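Local coordinates for protein putative Zn-dependent Alcohol Dehydrogenase (Rhodobacter sphaeroides, PDB 3IV6) that binds S-adenosylmethionine in a Rossmann-like domain and is probably a methyltransferase rather than the alcohol dehydrogenase its name suggests, at residues I24-V27 with A28-P31; N121-T125 with E126-R130; S166-L169 with A170-D174; V194-G197 with L198-K201; P202-L205 with E206-R209. All coordinates share one frame; numbering follows the deposited sequence.

Contact 1 (I24-V27 with A28-P31). With SAM (S-adenosylmethionine), chain E.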
loop_
_atom_site.group_PDB
_atom_site.type_symbol
_atom_site.label_atom_id
_atom_site.label_comp_id
_atom_site.label_asym_id
_atom_site.label_seq_id
_atom_site.Cartn_x
_atom_site.Cartn_y
_atom_site.Cartn_z
ATOM N N ILE A 24 -13.751 -2.895 10.884
ATOM C CA ILE A 24 -14.446 -1.686 11.271
ATOM C C ILE A 24 -13.839 -0.480 10.590
ATOM O O ILE A 24 -14.323 0.633 10.745
ATOM C CB ILE A 24 -14.558 -1.550 12.802
ATOM C CG1 ILE A 24 -13.268 -1.025 13.416
ATOM C CG2 ILE A 24 -14.923 -2.877 13.414
ATOM C CD1 ILE A 24 -13.371 -0.778 14.893
ATOM N N GLY A 25 -12.805 -0.719 9.790
ATOM C CA GLY A 25 -12.232 0.338 8.965
ATOM C C GLY A 25 -13.141 0.935 7.900
ATOM O O GLY A 25 -14.176 0.353 7.572
ATOM N N ARG A 26 -12.760 2.092 7.349
ATOM C CA ARG A 26 -13.526 2.715 6.251
ATOM C C ARG A 26 -13.720 1.717 5.117
ATOM O O ARG A 26 -12.741 1.160 4.595
ATOM C CB ARG A 26 -12.839 3.973 5.734
ATOM C CG ARG A 26 -13.419 4.567 4.450
ATOM C CD ARG A 26 -12.472 5.675 3.914
ATOM N NE ARG A 26 -12.049 6.521 5.028
ATOM C CZ ARG A 26 -10.935 7.254 5.116
ATOM N NH1 ARG A 26 -10.721 7.943 6.230
ATOM N NH2 ARG A 26 -10.031 7.302 4.140
ATOM N N VAL A 27 -14.972 1.478 4.730
ATOM C CA VAL A 27 -15.265 0.437 3.756
ATOM C C VAL A 27 -14.545 0.730 2.440
ATOM O O VAL A 27 -14.004 -0.193 1.808
ATOM C CB VAL A 27 -16.793 0.249 3.544
ATOM C CG1 VAL A 27 -17.090 -0.595 2.281
ATOM C CG2 VAL A 27 -17.440 -0.390 4.779
ATOM N N ALA A 28 -14.493 2.005 2.042
ATOM C CA ALA A 28 -13.910 2.366 0.736
ATOM C C ALA A 28 -12.382 2.341 0.740
ATOM O O ALA A 28 -11.741 2.686 -0.241
ATOM C CB ALA A 28 -14.433 3.737 0.241
ATOM N N ALA A 29 -11.787 1.956 1.852
ATOM C CA ALA A 29 -10.343 2.014 1.941
ATOM C C ALA A 29 -9.769 0.657 1.527
ATOM O O ALA A 29 -8.562 0.466 1.489
ATOM C CB ALA A 29 -9.909 2.414 3.360
ATOM N N ARG A 30 -10.651 -0.290 1.240
ATOM C CA ARG A 30 -10.234 -1.564 0.673
ATOM C C ARG A 30 -10.912 -1.773 -0.665
ATOM O O ARG A 30 -11.896 -1.105 -0.967
ATOM C CB ARG A 30 -10.584 -2.711 1.601
ATOM C CG ARG A 30 -12.017 -2.849 1.889
ATOM C CD ARG A 30 -12.280 -4.263 2.354
ATOM N NE ARG A 30 -13.613 -4.463 2.919
ATOM C CZ ARG A 30 -14.002 -3.985 4.103
ATOM N NH1 ARG A 30 -13.148 -3.251 4.832
ATOM N NH2 ARG A 30 -15.249 -4.224 4.547
ATOM N N PRO A 31 -10.399 -2.701 -1.480
ATOM C CA PRO A 31 -11.123 -2.903 -2.746
ATOM C C PRO A 31 -12.531 -3.425 -2.520
ATOM O O PRO A 31 -12.764 -4.185 -1.612
ATOM C CB PRO A 31 -10.261 -3.923 -3.497
ATOM C CG PRO A 31 -8.914 -3.879 -2.802
ATOM C CD PRO A 31 -9.159 -3.495 -1.399
HETATM N N SAM E . -4.596 -1.361 3.615
HETATM C CA SAM E . -5.231 -0.856 2.411
HETATM C C SAM E . -5.934 -1.965 1.658
HETATM O O SAM E . -5.935 -3.147 2.028
HETATM O OXT SAM E . -6.531 -1.626 0.662
HETATM C CB SAM E . -4.242 -0.093 1.539
HETATM C CG SAM E . -2.891 0.230 2.193
HETATM S SD SAM E . -1.644 -1.097 2.217
HETATM C CE SAM E . -2.538 -2.534 1.558
HETATM C "C5'" SAM E . -1.383 -1.397 4.001
HETATM C "C4'" SAM E . -0.876 -2.766 4.438
HETATM O "O4'" SAM E . 0.429 -2.978 3.929
HETATM C "C3'" SAM E . -0.743 -2.894 5.945
HETATM O "O3'" SAM E . -1.093 -4.219 6.271
HETATM C "C2'" SAM E . 0.737 -2.730 6.219
HETATM O "O2'" SAM E . 1.163 -3.529 7.302
HETATM C "C1'" SAM E . 1.385 -3.216 4.935
HETATM N N9 SAM E . 2.609 -2.465 4.627
HETATM C C8 SAM E . 2.753 -1.102 4.655
HETATM N N7 SAM E . 4.039 -0.792 4.335
HETATM C C5 SAM E . 4.734 -1.940 4.098
HETATM C C6 SAM E . 6.070 -2.190 3.734
HETATM N N6 SAM E . 6.964 -1.213 3.555
HETATM N N1 SAM E . 6.472 -3.494 3.584
HETATM C C2 SAM E . 5.562 -4.519 3.808
HETATM N N3 SAM E . 4.251 -4.289 4.148
HETATM C C4 SAM E . 3.838 -3.008 4.294
HETATM O O HOH W 1 -14.673 -2.237 7.310
#
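The S-adenosylmethionine pocket is edged here by a short turn in which R26 and A29 meet. A29 N donates to R26 O at 3.0 Å, with an N-H...O angle of 157°. R30 N makes a second, weak bond to V27 O at 3.4 Å. Both bonds span three residues, as in a 3-10 turn, and this one lies in the loop between helix 20-23 and helix 33-39. The methyl group of A29 packs on the root of the arginine, with A29 CB 4.1 Å from R26 CB. R30 sets its CG between the backbone N and the carbonyl carbon (chi1 60°), which brings CG to 3.3 Å from V27 O. The chain then extends to NE, and V27 O comes to lie over one face of the guanidinium, offset toward its rim. At the edge of that group, in its plane, a water accepts from R30 NH1 at 3.1 Å. The same water donates to G25 O at 2.7 Å and so ties R30 to the residue just before the turn. On the ligand side, A29 O is 3.0 Å from OXT of the S-adenosylmethionine. The guanidinium of R26 is held by P195 O, through NH1.

Contact 2 (N121-T125 with E126-R130)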
loop_
_atom_site.group_PDB
_atom_site.type_symbol
_atom_site.label_atom_id
_atom_site.label_comp_id
_atom_site.label_asym_id
_atom_site.label_seq_id
_atom_site.Cartn_x
_atom_site.Cartn_y
_atom_site.Cartn_z
ATOM N N ASN A 121 0.666 4.472 -1.482
ATOM C CA ASN A 121 0.224 5.694 -0.842
ATOM C C ASN A 121 0.829 5.751 0.584
ATOM O O ASN A 121 0.874 6.810 1.219
ATOM C CB ASN A 121 -1.302 5.713 -0.802
ATOM C CG ASN A 121 -1.933 6.073 -2.151
ATOM O OD1 ASN A 121 -2.526 5.222 -2.835
ATOM N ND2 ASN A 121 -1.823 7.340 -2.526
ATOM N N ARG A 122 1.295 4.597 1.066
ATOM C CA ARG A 122 1.927 4.495 2.358
ATOM C C ARG A 122 3.413 4.773 2.291
ATOM O O ARG A 122 4.124 4.566 3.286
ATOM C CB ARG A 122 1.697 3.112 2.984
ATOM C CG ARG A 122 0.236 2.820 3.370
ATOM C CD ARG A 122 -0.474 4.100 3.838
ATOM N NE ARG A 122 -1.763 4.214 3.167
ATOM C CZ ARG A 122 -2.258 5.321 2.632
ATOM N NH1 ARG A 122 -1.601 6.456 2.688
ATOM N NH2 ARG A 122 -3.434 5.275 2.039
ATOM N N PHE A 123 3.874 5.253 1.133
ATOM C CA PHE A 123 5.279 5.586 0.941
ATOM C C PHE A 123 5.579 7.056 0.678
ATOM O O PHE A 123 4.730 7.845 0.241
ATOM C CB PHE A 123 5.903 4.766 -0.205
ATOM C CG PHE A 123 5.747 3.270 -0.061
ATOM C CD1 PHE A 123 5.899 2.646 1.188
ATOM C CD2 PHE A 123 5.481 2.484 -1.178
ATOM C CE1 PHE A 123 5.752 1.297 1.346
ATOM C CE2 PHE A 123 5.343 1.093 -1.041
ATOM C CZ PHE A 123 5.475 0.498 0.257
ATOM N N THR A 124 6.827 7.413 0.963
ATOM C CA THR A 124 7.439 8.607 0.406
ATOM C C THR A 124 7.875 8.232 -1.001
ATOM O O THR A 124 7.787 7.066 -1.392
ATOM C CB THR A 124 8.687 9.025 1.173
ATOM O OG1 THR A 124 9.676 7.979 1.116
ATOM C CG2 THR A 124 8.347 9.414 2.615
ATOM N N THR A 125 8.347 9.205 -1.763
ATOM C CA THR A 125 8.769 8.940 -3.126
ATOM C C THR A 125 9.968 7.979 -3.226
ATOM O O THR A 125 9.901 7.013 -3.971
ATOM C CB THR A 125 9.073 10.233 -3.844
ATOM O OG1 THR A 125 7.966 11.114 -3.661
ATOM C CG2 THR A 125 9.273 9.976 -5.315
ATOM N N GLU A 126 11.059 8.234 -2.507
ATOM C CA GLU A 126 12.165 7.285 -2.510
ATOM C C GLU A 126 11.800 5.914 -1.907
ATOM O O GLU A 126 12.354 4.885 -2.303
ATOM C CB GLU A 126 13.395 7.857 -1.799
ATOM C CG GLU A 126 13.189 8.123 -0.312
ATOM C CD GLU A 126 13.653 6.973 0.600
ATOM O OE1 GLU A 126 14.204 5.968 0.090
ATOM O OE2 GLU A 126 13.466 7.081 1.839
ATOM N N GLU A 127 10.897 5.883 -0.941
ATOM C CA GLU A 127 10.411 4.611 -0.451
ATOM C C GLU A 127 9.619 3.868 -1.573
ATOM O O GLU A 127 9.823 2.670 -1.827
ATOM C CB GLU A 127 9.520 4.822 0.762
ATOM C CG GLU A 127 10.147 4.745 2.098
ATOM C CD GLU A 127 9.097 4.534 3.218
ATOM O OE1 GLU A 127 8.130 5.330 3.300
ATOM O OE2 GLU A 127 9.237 3.564 4.018
ATOM N N ALA A 128 8.716 4.579 -2.239
ATOM C CA ALA A 128 7.956 3.980 -3.330
ATOM C C ALA A 128 8.841 3.474 -4.462
ATOM O O ALA A 128 8.551 2.423 -5.048
ATOM C CB ALA A 128 6.868 4.929 -3.863
ATOM N N ARG A 129 9.916 4.193 -4.777
ATOM C CA ARG A 129 10.862 3.700 -5.789
ATOM C C ARG A 129 11.427 2.342 -5.363
ATOM O O ARG A 129 11.284 1.367 -6.070
ATOM C CB ARG A 129 11.997 4.695 -6.067
ATOM C CG ARG A 129 11.556 5.965 -6.701
ATOM C CD ARG A 129 12.641 6.967 -6.623
ATOM N NE ARG A 129 12.217 8.288 -7.088
ATOM C CZ ARG A 129 12.811 9.422 -6.726
ATOM N NH1 ARG A 129 13.855 9.380 -5.892
ATOM N NH2 ARG A 129 12.364 10.589 -7.178
ATOM N N ARG A 130 12.038 2.273 -4.183
ATOM C CA ARG A 130 12.505 0.994 -3.652
ATOM C C ARG A 130 11.426 -0.117 -3.674
ATOM O O ARG A 130 11.701 -1.266 -4.025
ATOM C CB ARG A 130 13.086 1.189 -2.246
ATOM C CG ARG A 130 14.492 1.758 -2.244
ATOM C CD ARG A 130 15.119 1.695 -0.859
ATOM N NE ARG A 130 14.568 2.722 0.021
ATOM C CZ ARG A 130 13.941 2.489 1.171
ATOM N NH1 ARG A 130 13.778 1.247 1.632
ATOM N NH2 ARG A 130 13.490 3.520 1.865
HETATM O O HOH W 2 11.398 8.221 3.611
#
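T124 and E127 exchange bonds at the start of helix 125-139. T124 OG1 lies between its own backbone N and carbonyl carbon (chi1 61°), and from there it accepts from E127 N at 3.2 Å. In return E127 OE1 takes a weak bond from T124 N at 3.4 Å. That carboxylate oxygen also has a salt bridge to K10. The packed side is the one with F123. F123 CB sits 3.8 Å from A128 CB, and the ring continues to I99 and to the bound S-adenosylmethionine. A128 N donates to T124 O at 2.8 Å and starts the helical bonding. Further round, T125 CG2 lies over one face of the R129 guanidinium, 3.7 Å from NH2. A valine in place of T124 would probably leave E127 N without its side-chain acceptor and the helix start less firmly fixed. The side with E126 is looser and wetter. A water links T124 OG1 to E126 OE2, at 3.0 Å from the latter. E126, which is exposed, is gripped side-on by R130, whose NE and NH2 both reach OE1; the NH2 bond is 3.1 Å. The reciprocal pair T124 and E127 is a capping box, the classic start of an alpha helix.

Contact 3 (S166-L169 with A170-D174)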
loop_
_atom_site.group_PDB
_atom_site.type_symbol
_atom_site.label_atom_id
_atom_site.label_comp_id
_atom_site.label_asym_id
_atom_site.label_seq_id
_atom_site.Cartn_x
_atom_site.Cartn_y
_atom_site.Cartn_z
ATOM N N SER A 166 -2.841 28.292 10.877
ATOM C CA SER A 166 -1.883 28.189 11.959
ATOM C C SER A 166 -0.489 28.662 11.492
ATOM O O SER A 166 0.416 28.926 12.286
ATOM C CB SER A 166 -1.841 26.738 12.433
ATOM O OG SER A 166 -1.283 26.640 13.723
ATOM N N GLY A 167 -0.332 28.773 10.183
ATOM C CA GLY A 167 0.941 29.117 9.591
ATOM C C GLY A 167 2.026 28.087 9.835
ATOM O O GLY A 167 3.211 28.390 9.728
ATOM N N THR A 168 1.628 26.864 10.159
ATOM C CA THR A 168 2.594 25.792 10.382
ATOM C C THR A 168 2.769 24.911 9.165
ATOM O O THR A 168 3.570 23.979 9.201
ATOM C CB THR A 168 2.212 24.855 11.582
ATOM O OG1 THR A 168 0.776 24.717 11.690
ATOM C CG2 THR A 168 2.816 25.380 12.893
ATOM N N LEU A 169 2.015 25.201 8.101
ATOM C CA LEU A 169 1.852 24.266 6.993
ATOM C C LEU A 169 3.179 23.801 6.420
ATOM O O LEU A 169 3.377 22.597 6.201
ATOM C CB LEU A 169 1.016 24.881 5.890
ATOM C CG LEU A 169 0.790 23.910 4.738
ATOM C CD1 LEU A 169 0.071 22.675 5.256
ATOM C CD2 LEU A 169 0.038 24.566 3.622
ATOM N N ALA A 170 4.093 24.740 6.184
ATOM C CA ALA A 170 5.421 24.391 5.670
ATOM C C ALA A 170 6.218 23.440 6.569
ATOM O O ALA A 170 7.109 22.751 6.103
ATOM C CB ALA A 170 6.220 25.638 5.373
ATOM N N LYS A 171 5.891 23.405 7.852
ATOM C CA LYS A 171 6.611 22.564 8.812
ATOM C C LYS A 171 6.371 21.050 8.623
ATOM O O LYS A 171 7.214 20.234 8.996
ATOM C CB LYS A 171 6.280 23.016 10.250
ATOM C CG LYS A 171 6.871 22.170 11.359
ATOM C CD LYS A 171 6.365 22.647 12.706
ATOM C CE LYS A 171 6.528 21.600 13.768
ATOM N NZ LYS A 171 7.914 21.144 13.694
ATOM N N PHE A 172 5.224 20.688 8.050
ATOM C CA PHE A 172 4.837 19.288 7.887
ATOM C C PHE A 172 4.337 18.933 6.473
ATOM O O PHE A 172 3.940 17.793 6.211
ATOM C CB PHE A 172 3.788 18.890 8.928
ATOM C CG PHE A 172 2.442 19.555 8.735
ATOM C CD1 PHE A 172 2.057 20.608 9.543
ATOM C CD2 PHE A 172 1.561 19.133 7.739
ATOM C CE1 PHE A 172 0.812 21.226 9.374
ATOM C CE2 PHE A 172 0.312 19.747 7.562
ATOM C CZ PHE A 172 -0.059 20.793 8.378
ATOM N N PHE A 173 4.351 19.900 5.562
ATOM C CA PHE A 173 4.001 19.595 4.195
ATOM C C PHE A 173 4.951 20.228 3.169
ATOM O O PHE A 173 5.118 21.452 3.112
ATOM C CB PHE A 173 2.558 19.988 3.920
ATOM C CG PHE A 173 2.167 19.890 2.461
ATOM C CD1 PHE A 173 2.006 18.644 1.843
ATOM C CD2 PHE A 173 1.936 21.039 1.706
ATOM C CE1 PHE A 173 1.622 18.552 0.498
ATOM C CE2 PHE A 173 1.557 20.948 0.368
ATOM C CZ PHE A 173 1.406 19.702 -0.230
ATOM N N ASP A 174 5.574 19.378 2.360
ATOM C CA ASP A 174 6.566 19.792 1.371
ATOM C C ASP A 174 5.910 19.798 -0.002
ATOM O O ASP A 174 5.610 18.755 -0.560
ATOM C CB ASP A 174 7.781 18.842 1.415
ATOM C CG ASP A 174 8.849 19.172 0.369
ATOM O OD1 ASP A 174 8.597 20.025 -0.502
ATOM O OD2 ASP A 174 9.946 18.561 0.412
#
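K171 N donates to T168 O at 2.7 Å, the shortest of three backbone bonds in this turn. One residue on, L169 O takes both of the others, from F173 N at 2.9 Å and from F172 N at 3.2 Å. The F173 bond is bent, with an N-H...O angle of 131°. These three bonds wind the chain into a short turn. The lysine's own end leaves the turn and forms a salt bridge with E184.

The same L169 oxygen also faces an aromatic ring. It stands 4.0 Å above the plane of the F172 ring, over its centre. F172 CG takes the crowded position between the backbone N and the carbonyl carbon (chi1 68°), which folds the ring back over the turn. At the far end of the ring, F172 CZ touches L169 CD1 at 3.6 Å, and the two side chains cross at about a right angle. L169 CD1 reaches a second partner as well, F173 CB at 3.9 Å. Replacing F172 by an alanine would probably open a gap beside L169 CD1 and leave L169 O without the ring that covers it. Further out, L169 packs on I160 and E164 of helix 154-164, F172 touches E184 and A185, and the ring of F173 stacks with that of F180.

Just before the turn, G167 has positive phi and closes the preceding helix with a Schellman motif. The whole is a helix end followed by a weakly bonded helical turn, which leads into edge strand 173-174 of the small antiparallel sheet.

Contact 4 (V194-G197 with L198-K201)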
loop_
_atom_site.group_PDB
_atom_site.type_symbol
_atom_site.label_atom_id
_atom_site.label_comp_id
_atom_site.label_asym_id
_atom_site.label_seq_id
_atom_site.Cartn_x
_atom_site.Cartn_y
_atom_site.Cartn_z
ATOM N N VAL A 194 -10.489 12.627 9.991
ATOM C CA VAL A 194 -11.806 12.325 9.444
ATOM C C VAL A 194 -12.194 10.874 9.706
ATOM O O VAL A 194 -11.357 10.057 10.090
ATOM C CB VAL A 194 -11.863 12.597 7.928
ATOM C CG1 VAL A 194 -11.520 14.050 7.637
ATOM C CG2 VAL A 194 -10.922 11.659 7.188
ATOM N N PRO A 195 -13.468 10.560 9.496
ATOM C CA PRO A 195 -14.004 9.241 9.846
ATOM C C PRO A 195 -13.391 8.136 8.993
ATOM O O PRO A 195 -13.456 8.197 7.765
ATOM C CB PRO A 195 -15.494 9.380 9.533
ATOM C CG PRO A 195 -15.776 10.830 9.708
ATOM C CD PRO A 195 -14.535 11.547 9.255
ATOM N N HIS A 196 -12.800 7.138 9.643
ATOM C CA HIS A 196 -12.297 5.972 8.950
ATOM C C HIS A 196 -13.104 4.795 9.468
ATOM O O HIS A 196 -12.664 4.043 10.346
ATOM C CB HIS A 196 -10.845 5.760 9.283
ATOM C CG HIS A 196 -10.150 4.792 8.379
ATOM N ND1 HIS A 196 -10.339 3.428 8.474
ATOM C CD2 HIS A 196 -9.263 4.987 7.377
ATOM C CE1 HIS A 196 -9.594 2.827 7.570
ATOM N NE2 HIS A 196 -8.929 3.743 6.889
ATOM N N GLY A 197 -14.307 4.641 8.933
ATOM C CA GLY A 197 -15.171 3.617 9.458
ATOM C C GLY A 197 -15.561 3.920 10.889
ATOM O O GLY A 197 -16.107 4.974 11.163
ATOM N N LEU A 198 -15.306 2.995 11.796
ATOM C CA LEU A 198 -15.691 3.201 13.177
ATOM C C LEU A 198 -14.513 3.126 14.149
ATOM O O LEU A 198 -14.718 2.944 15.364
ATOM C CB LEU A 198 -16.740 2.183 13.633
ATOM C CG LEU A 198 -17.910 1.684 12.804
ATOM C CD1 LEU A 198 -18.529 0.526 13.558
ATOM C CD2 LEU A 198 -18.912 2.751 12.493
ATOM N N ILE A 199 -13.293 3.257 13.632
ATOM C CA ILE A 199 -12.125 3.350 14.504
ATOM C C ILE A 199 -12.120 4.724 15.205
ATOM O O ILE A 199 -12.378 5.775 14.565
ATOM C CB ILE A 199 -10.785 3.114 13.752
ATOM C CG1 ILE A 199 -10.812 1.825 12.926
ATOM C CG2 ILE A 199 -9.642 3.025 14.747
ATOM C CD1 ILE A 199 -9.710 1.760 11.907
ATOM N N ASP A 200 -11.830 4.708 16.511
ATOM C CA ASP A 200 -11.915 5.926 17.352
ATOM C C ASP A 200 -10.746 6.913 17.197
ATOM O O ASP A 200 -9.671 6.555 16.684
ATOM C CB ASP A 200 -12.050 5.544 18.824
ATOM C CG ASP A 200 -10.933 4.622 19.287
ATOM O OD1 ASP A 200 -11.239 3.638 19.986
ATOM O OD2 ASP A 200 -9.751 4.878 18.950
ATOM N N LYS A 201 -10.946 8.147 17.661
ATOM C CA LYS A 201 -9.939 9.194 17.456
ATOM C C LYS A 201 -8.574 8.870 18.049
ATOM O O LYS A 201 -7.570 9.074 17.402
ATOM C CB LYS A 201 -10.428 10.569 17.910
ATOM C CG LYS A 201 -11.022 11.420 16.784
ATOM C CD LYS A 201 -12.015 10.610 15.931
ATOM C CE LYS A 201 -12.191 11.172 14.493
ATOM N NZ LYS A 201 -12.938 10.207 13.632
HETATM O O HOH W 3 -13.566 6.751 12.427
#
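H196 holds its CG anti to the backbone N (chi1 -166°), and I199 holds its CG1 anti to the carbonyl carbon (chi1 -51°). With these settings the two side chains run alongside each other in the same direction. I199 CD1 comes to 3.9 Å from H196 ND1, at a slant to the ring. G197 has a positive phi of 65°, a value that suits glycine better than other residues, and it makes the chain reverse between the two. I199 N closes the bend with a weak bond to H196 O at 3.4 Å.

A water fills in where the backbone bonding is thin. It accepts from H196 N at 2.9 Å and donates to I199 O at 2.6 Å, with a weak third bond to G197 O. The two arms of the bend are thus bridged by one weak direct bond and by solvent. At the outer end K201 bends back at chi2, and its NZ comes to 3.9 Å from V194 O.

Beyond the bend, the buried H196 ring meets W207 edge-to-face and also touches F21. L198 pairs through its backbone with I24. D200 follows as the N-cap of helix 201-210, and its OD2 bonds to T203 OG1. The bend from H196 to I199 is a type II' beta turn with glycine at its second position, set in the loop that leads from helix 187-192 to helix 201-210.

Contact 5 (P202-L205 with E206-R209)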
loop_
_atom_site.group_PDB
_atom_site.type_symbol
_atom_site.label_atom_id
_atom_site.label_comp_id
_atom_site.label_asym_id
_atom_site.label_seq_id
_atom_site.Cartn_x
_atom_site.Cartn_y
_atom_site.Cartn_z
ATOM N N PRO A 202 -8.527 8.357 19.282
ATOM C CA PRO A 202 -7.194 8.032 19.826
ATOM C C PRO A 202 -6.401 7.090 18.928
ATOM O O PRO A 202 -5.165 7.235 18.777
ATOM C CB PRO A 202 -7.521 7.352 21.159
ATOM C CG PRO A 202 -8.805 7.968 21.557
ATOM C CD PRO A 202 -9.586 8.215 20.296
ATOM N N THR A 203 -7.112 6.120 18.353
ATOM C CA THR A 203 -6.441 5.118 17.558
ATOM C C THR A 203 -6.017 5.731 16.222
ATOM O O THR A 203 -4.923 5.449 15.729
ATOM C CB THR A 203 -7.241 3.804 17.433
ATOM O OG1 THR A 203 -7.523 3.298 18.738
ATOM C CG2 THR A 203 -6.413 2.742 16.737
ATOM N N LEU A 204 -6.818 6.636 15.683
ATOM C CA LEU A 204 -6.453 7.244 14.413
ATOM C C LEU A 204 -5.193 8.077 14.554
ATOM O O LEU A 204 -4.176 7.814 13.882
ATOM C CB LEU A 204 -7.613 8.059 13.842
ATOM C CG LEU A 204 -8.718 7.129 13.338
ATOM C CD1 LEU A 204 -9.915 7.879 12.745
ATOM C CD2 LEU A 204 -8.114 6.147 12.324
ATOM N N LEU A 205 -5.280 9.066 15.443
ATOM C CA LEU A 205 -4.207 9.994 15.742
ATOM C C LEU A 205 -2.918 9.246 15.856
ATOM O O LEU A 205 -1.927 9.623 15.236
ATOM C CB LEU A 205 -4.471 10.701 17.063
ATOM C CG LEU A 205 -3.521 11.854 17.416
ATOM C CD1 LEU A 205 -3.877 13.032 16.551
ATOM C CD2 LEU A 205 -3.581 12.234 18.887
ATOM N N GLU A 206 -2.911 8.177 16.643
ATOM C CA GLU A 206 -1.660 7.462 16.865
ATOM C C GLU A 206 -1.159 6.771 15.599
ATOM O O GLU A 206 0.022 6.866 15.243
ATOM C CB GLU A 206 -1.779 6.482 18.035
ATOM C CG GLU A 206 -0.428 5.884 18.512
ATOM C CD GLU A 206 0.598 6.957 18.928
ATOM O OE1 GLU A 206 0.185 8.106 19.279
ATOM O OE2 GLU A 206 1.812 6.643 18.895
ATOM N N TRP A 207 -2.073 6.085 14.912
ATOM C CA TRP A 207 -1.816 5.510 13.598
ATOM C C TRP A 207 -1.203 6.524 12.625
ATOM O O TRP A 207 -0.225 6.247 11.939
ATOM C CB TRP A 207 -3.150 5.086 13.068
ATOM C CG TRP A 207 -3.139 4.288 11.838
ATOM C CD1 TRP A 207 -2.306 3.259 11.529
ATOM C CD2 TRP A 207 -4.045 4.420 10.756
ATOM N NE1 TRP A 207 -2.631 2.754 10.300
ATOM C CE2 TRP A 207 -3.703 3.449 9.808
ATOM C CE3 TRP A 207 -5.117 5.277 10.495
ATOM C CZ2 TRP A 207 -4.396 3.301 8.617
ATOM C CZ3 TRP A 207 -5.810 5.129 9.301
ATOM C CH2 TRP A 207 -5.442 4.154 8.379
ATOM N N TYR A 208 -1.796 7.706 12.561
ATOM C CA TYR A 208 -1.253 8.751 11.707
ATOM C C TYR A 208 0.153 9.176 12.127
ATOM O O TYR A 208 1.026 9.313 11.283
ATOM C CB TYR A 208 -2.212 9.953 11.628
ATOM C CG TYR A 208 -3.135 9.851 10.437
ATOM C CD1 TYR A 208 -2.681 10.175 9.157
ATOM C CD2 TYR A 208 -4.437 9.370 10.564
ATOM C CE1 TYR A 208 -3.490 10.056 8.051
ATOM C CE2 TYR A 208 -5.268 9.235 9.442
ATOM C CZ TYR A 208 -4.783 9.585 8.190
ATOM O OH TYR A 208 -5.580 9.468 7.061
ATOM N N ARG A 209 0.354 9.380 13.425
ATOM C CA ARG A 209 1.636 9.847 13.938
ATOM C C ARG A 209 2.735 8.818 13.695
ATOM O O ARG A 209 3.882 9.173 13.425
ATOM C CB ARG A 209 1.533 10.161 15.432
ATOM C CG ARG A 209 0.881 11.499 15.740
ATOM C CD ARG A 209 0.437 11.576 17.193
ATOM N NE ARG A 209 1.363 10.886 18.084
ATOM C CZ ARG A 209 2.345 11.484 18.752
ATOM N NH1 ARG A 209 2.530 12.792 18.630
ATOM N NH2 ARG A 209 3.141 10.777 19.541
#
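L204 and W207 make the main apolar contact of this stretch of helix 201-210. L204 lies along the indole, with L204 CD2 3.6 Å from W207 CE3. On another side of the helix L205 crosses R209, with L205 CG 4.0 Å from R209 CD. The four backbone bonds, from E206, W207, Y208 and R209 back to P202, T203, L204 and L205, follow the alpha-helical i to i+4 pattern. The shortest runs from Y208 N to L204 O at 2.7 Å. Charged contact adds one salt bridge, R209 NE to E206 OE1 at 3.2 Å. E206 bends at chi2 (57°) to bring its carboxylate round, and R209 meets OE1 from above the carboxylate plane. OE2 of the same glutamate pairs with R210. The aromatic partners lie outside the segments. W207 meets W14 edge-to-face, Y208 meets F182 in the same way, and both rings have a cation-pi contact with R211. The chemistry implies a two-sided helix: W207 and Y208 are buried among other rings, while E206 and R209 are only partly covered and their charges probably offset each other.

How the contacts relate
From the N terminus, contact 1 forms a turn between helix 20-23 and helix 33-39, beside the S-adenosylmethionine. Contact 2 starts helix 125-139, just after strand 113-117 of the large sheet. Its centre is about 22 Å from that of contact 1, on the opposite side of the chain's centre. Contact 3 carries the chain from helix 154-164 into the small sheet and touches none of the others. Contact 4 closes the loop before helix 201-210, and contact 5 continues on that helix. All five are in series; none nests or crosses. In space contact 4 joins contact 1 to contact 5, so the N-terminal loop is tied to the late helix.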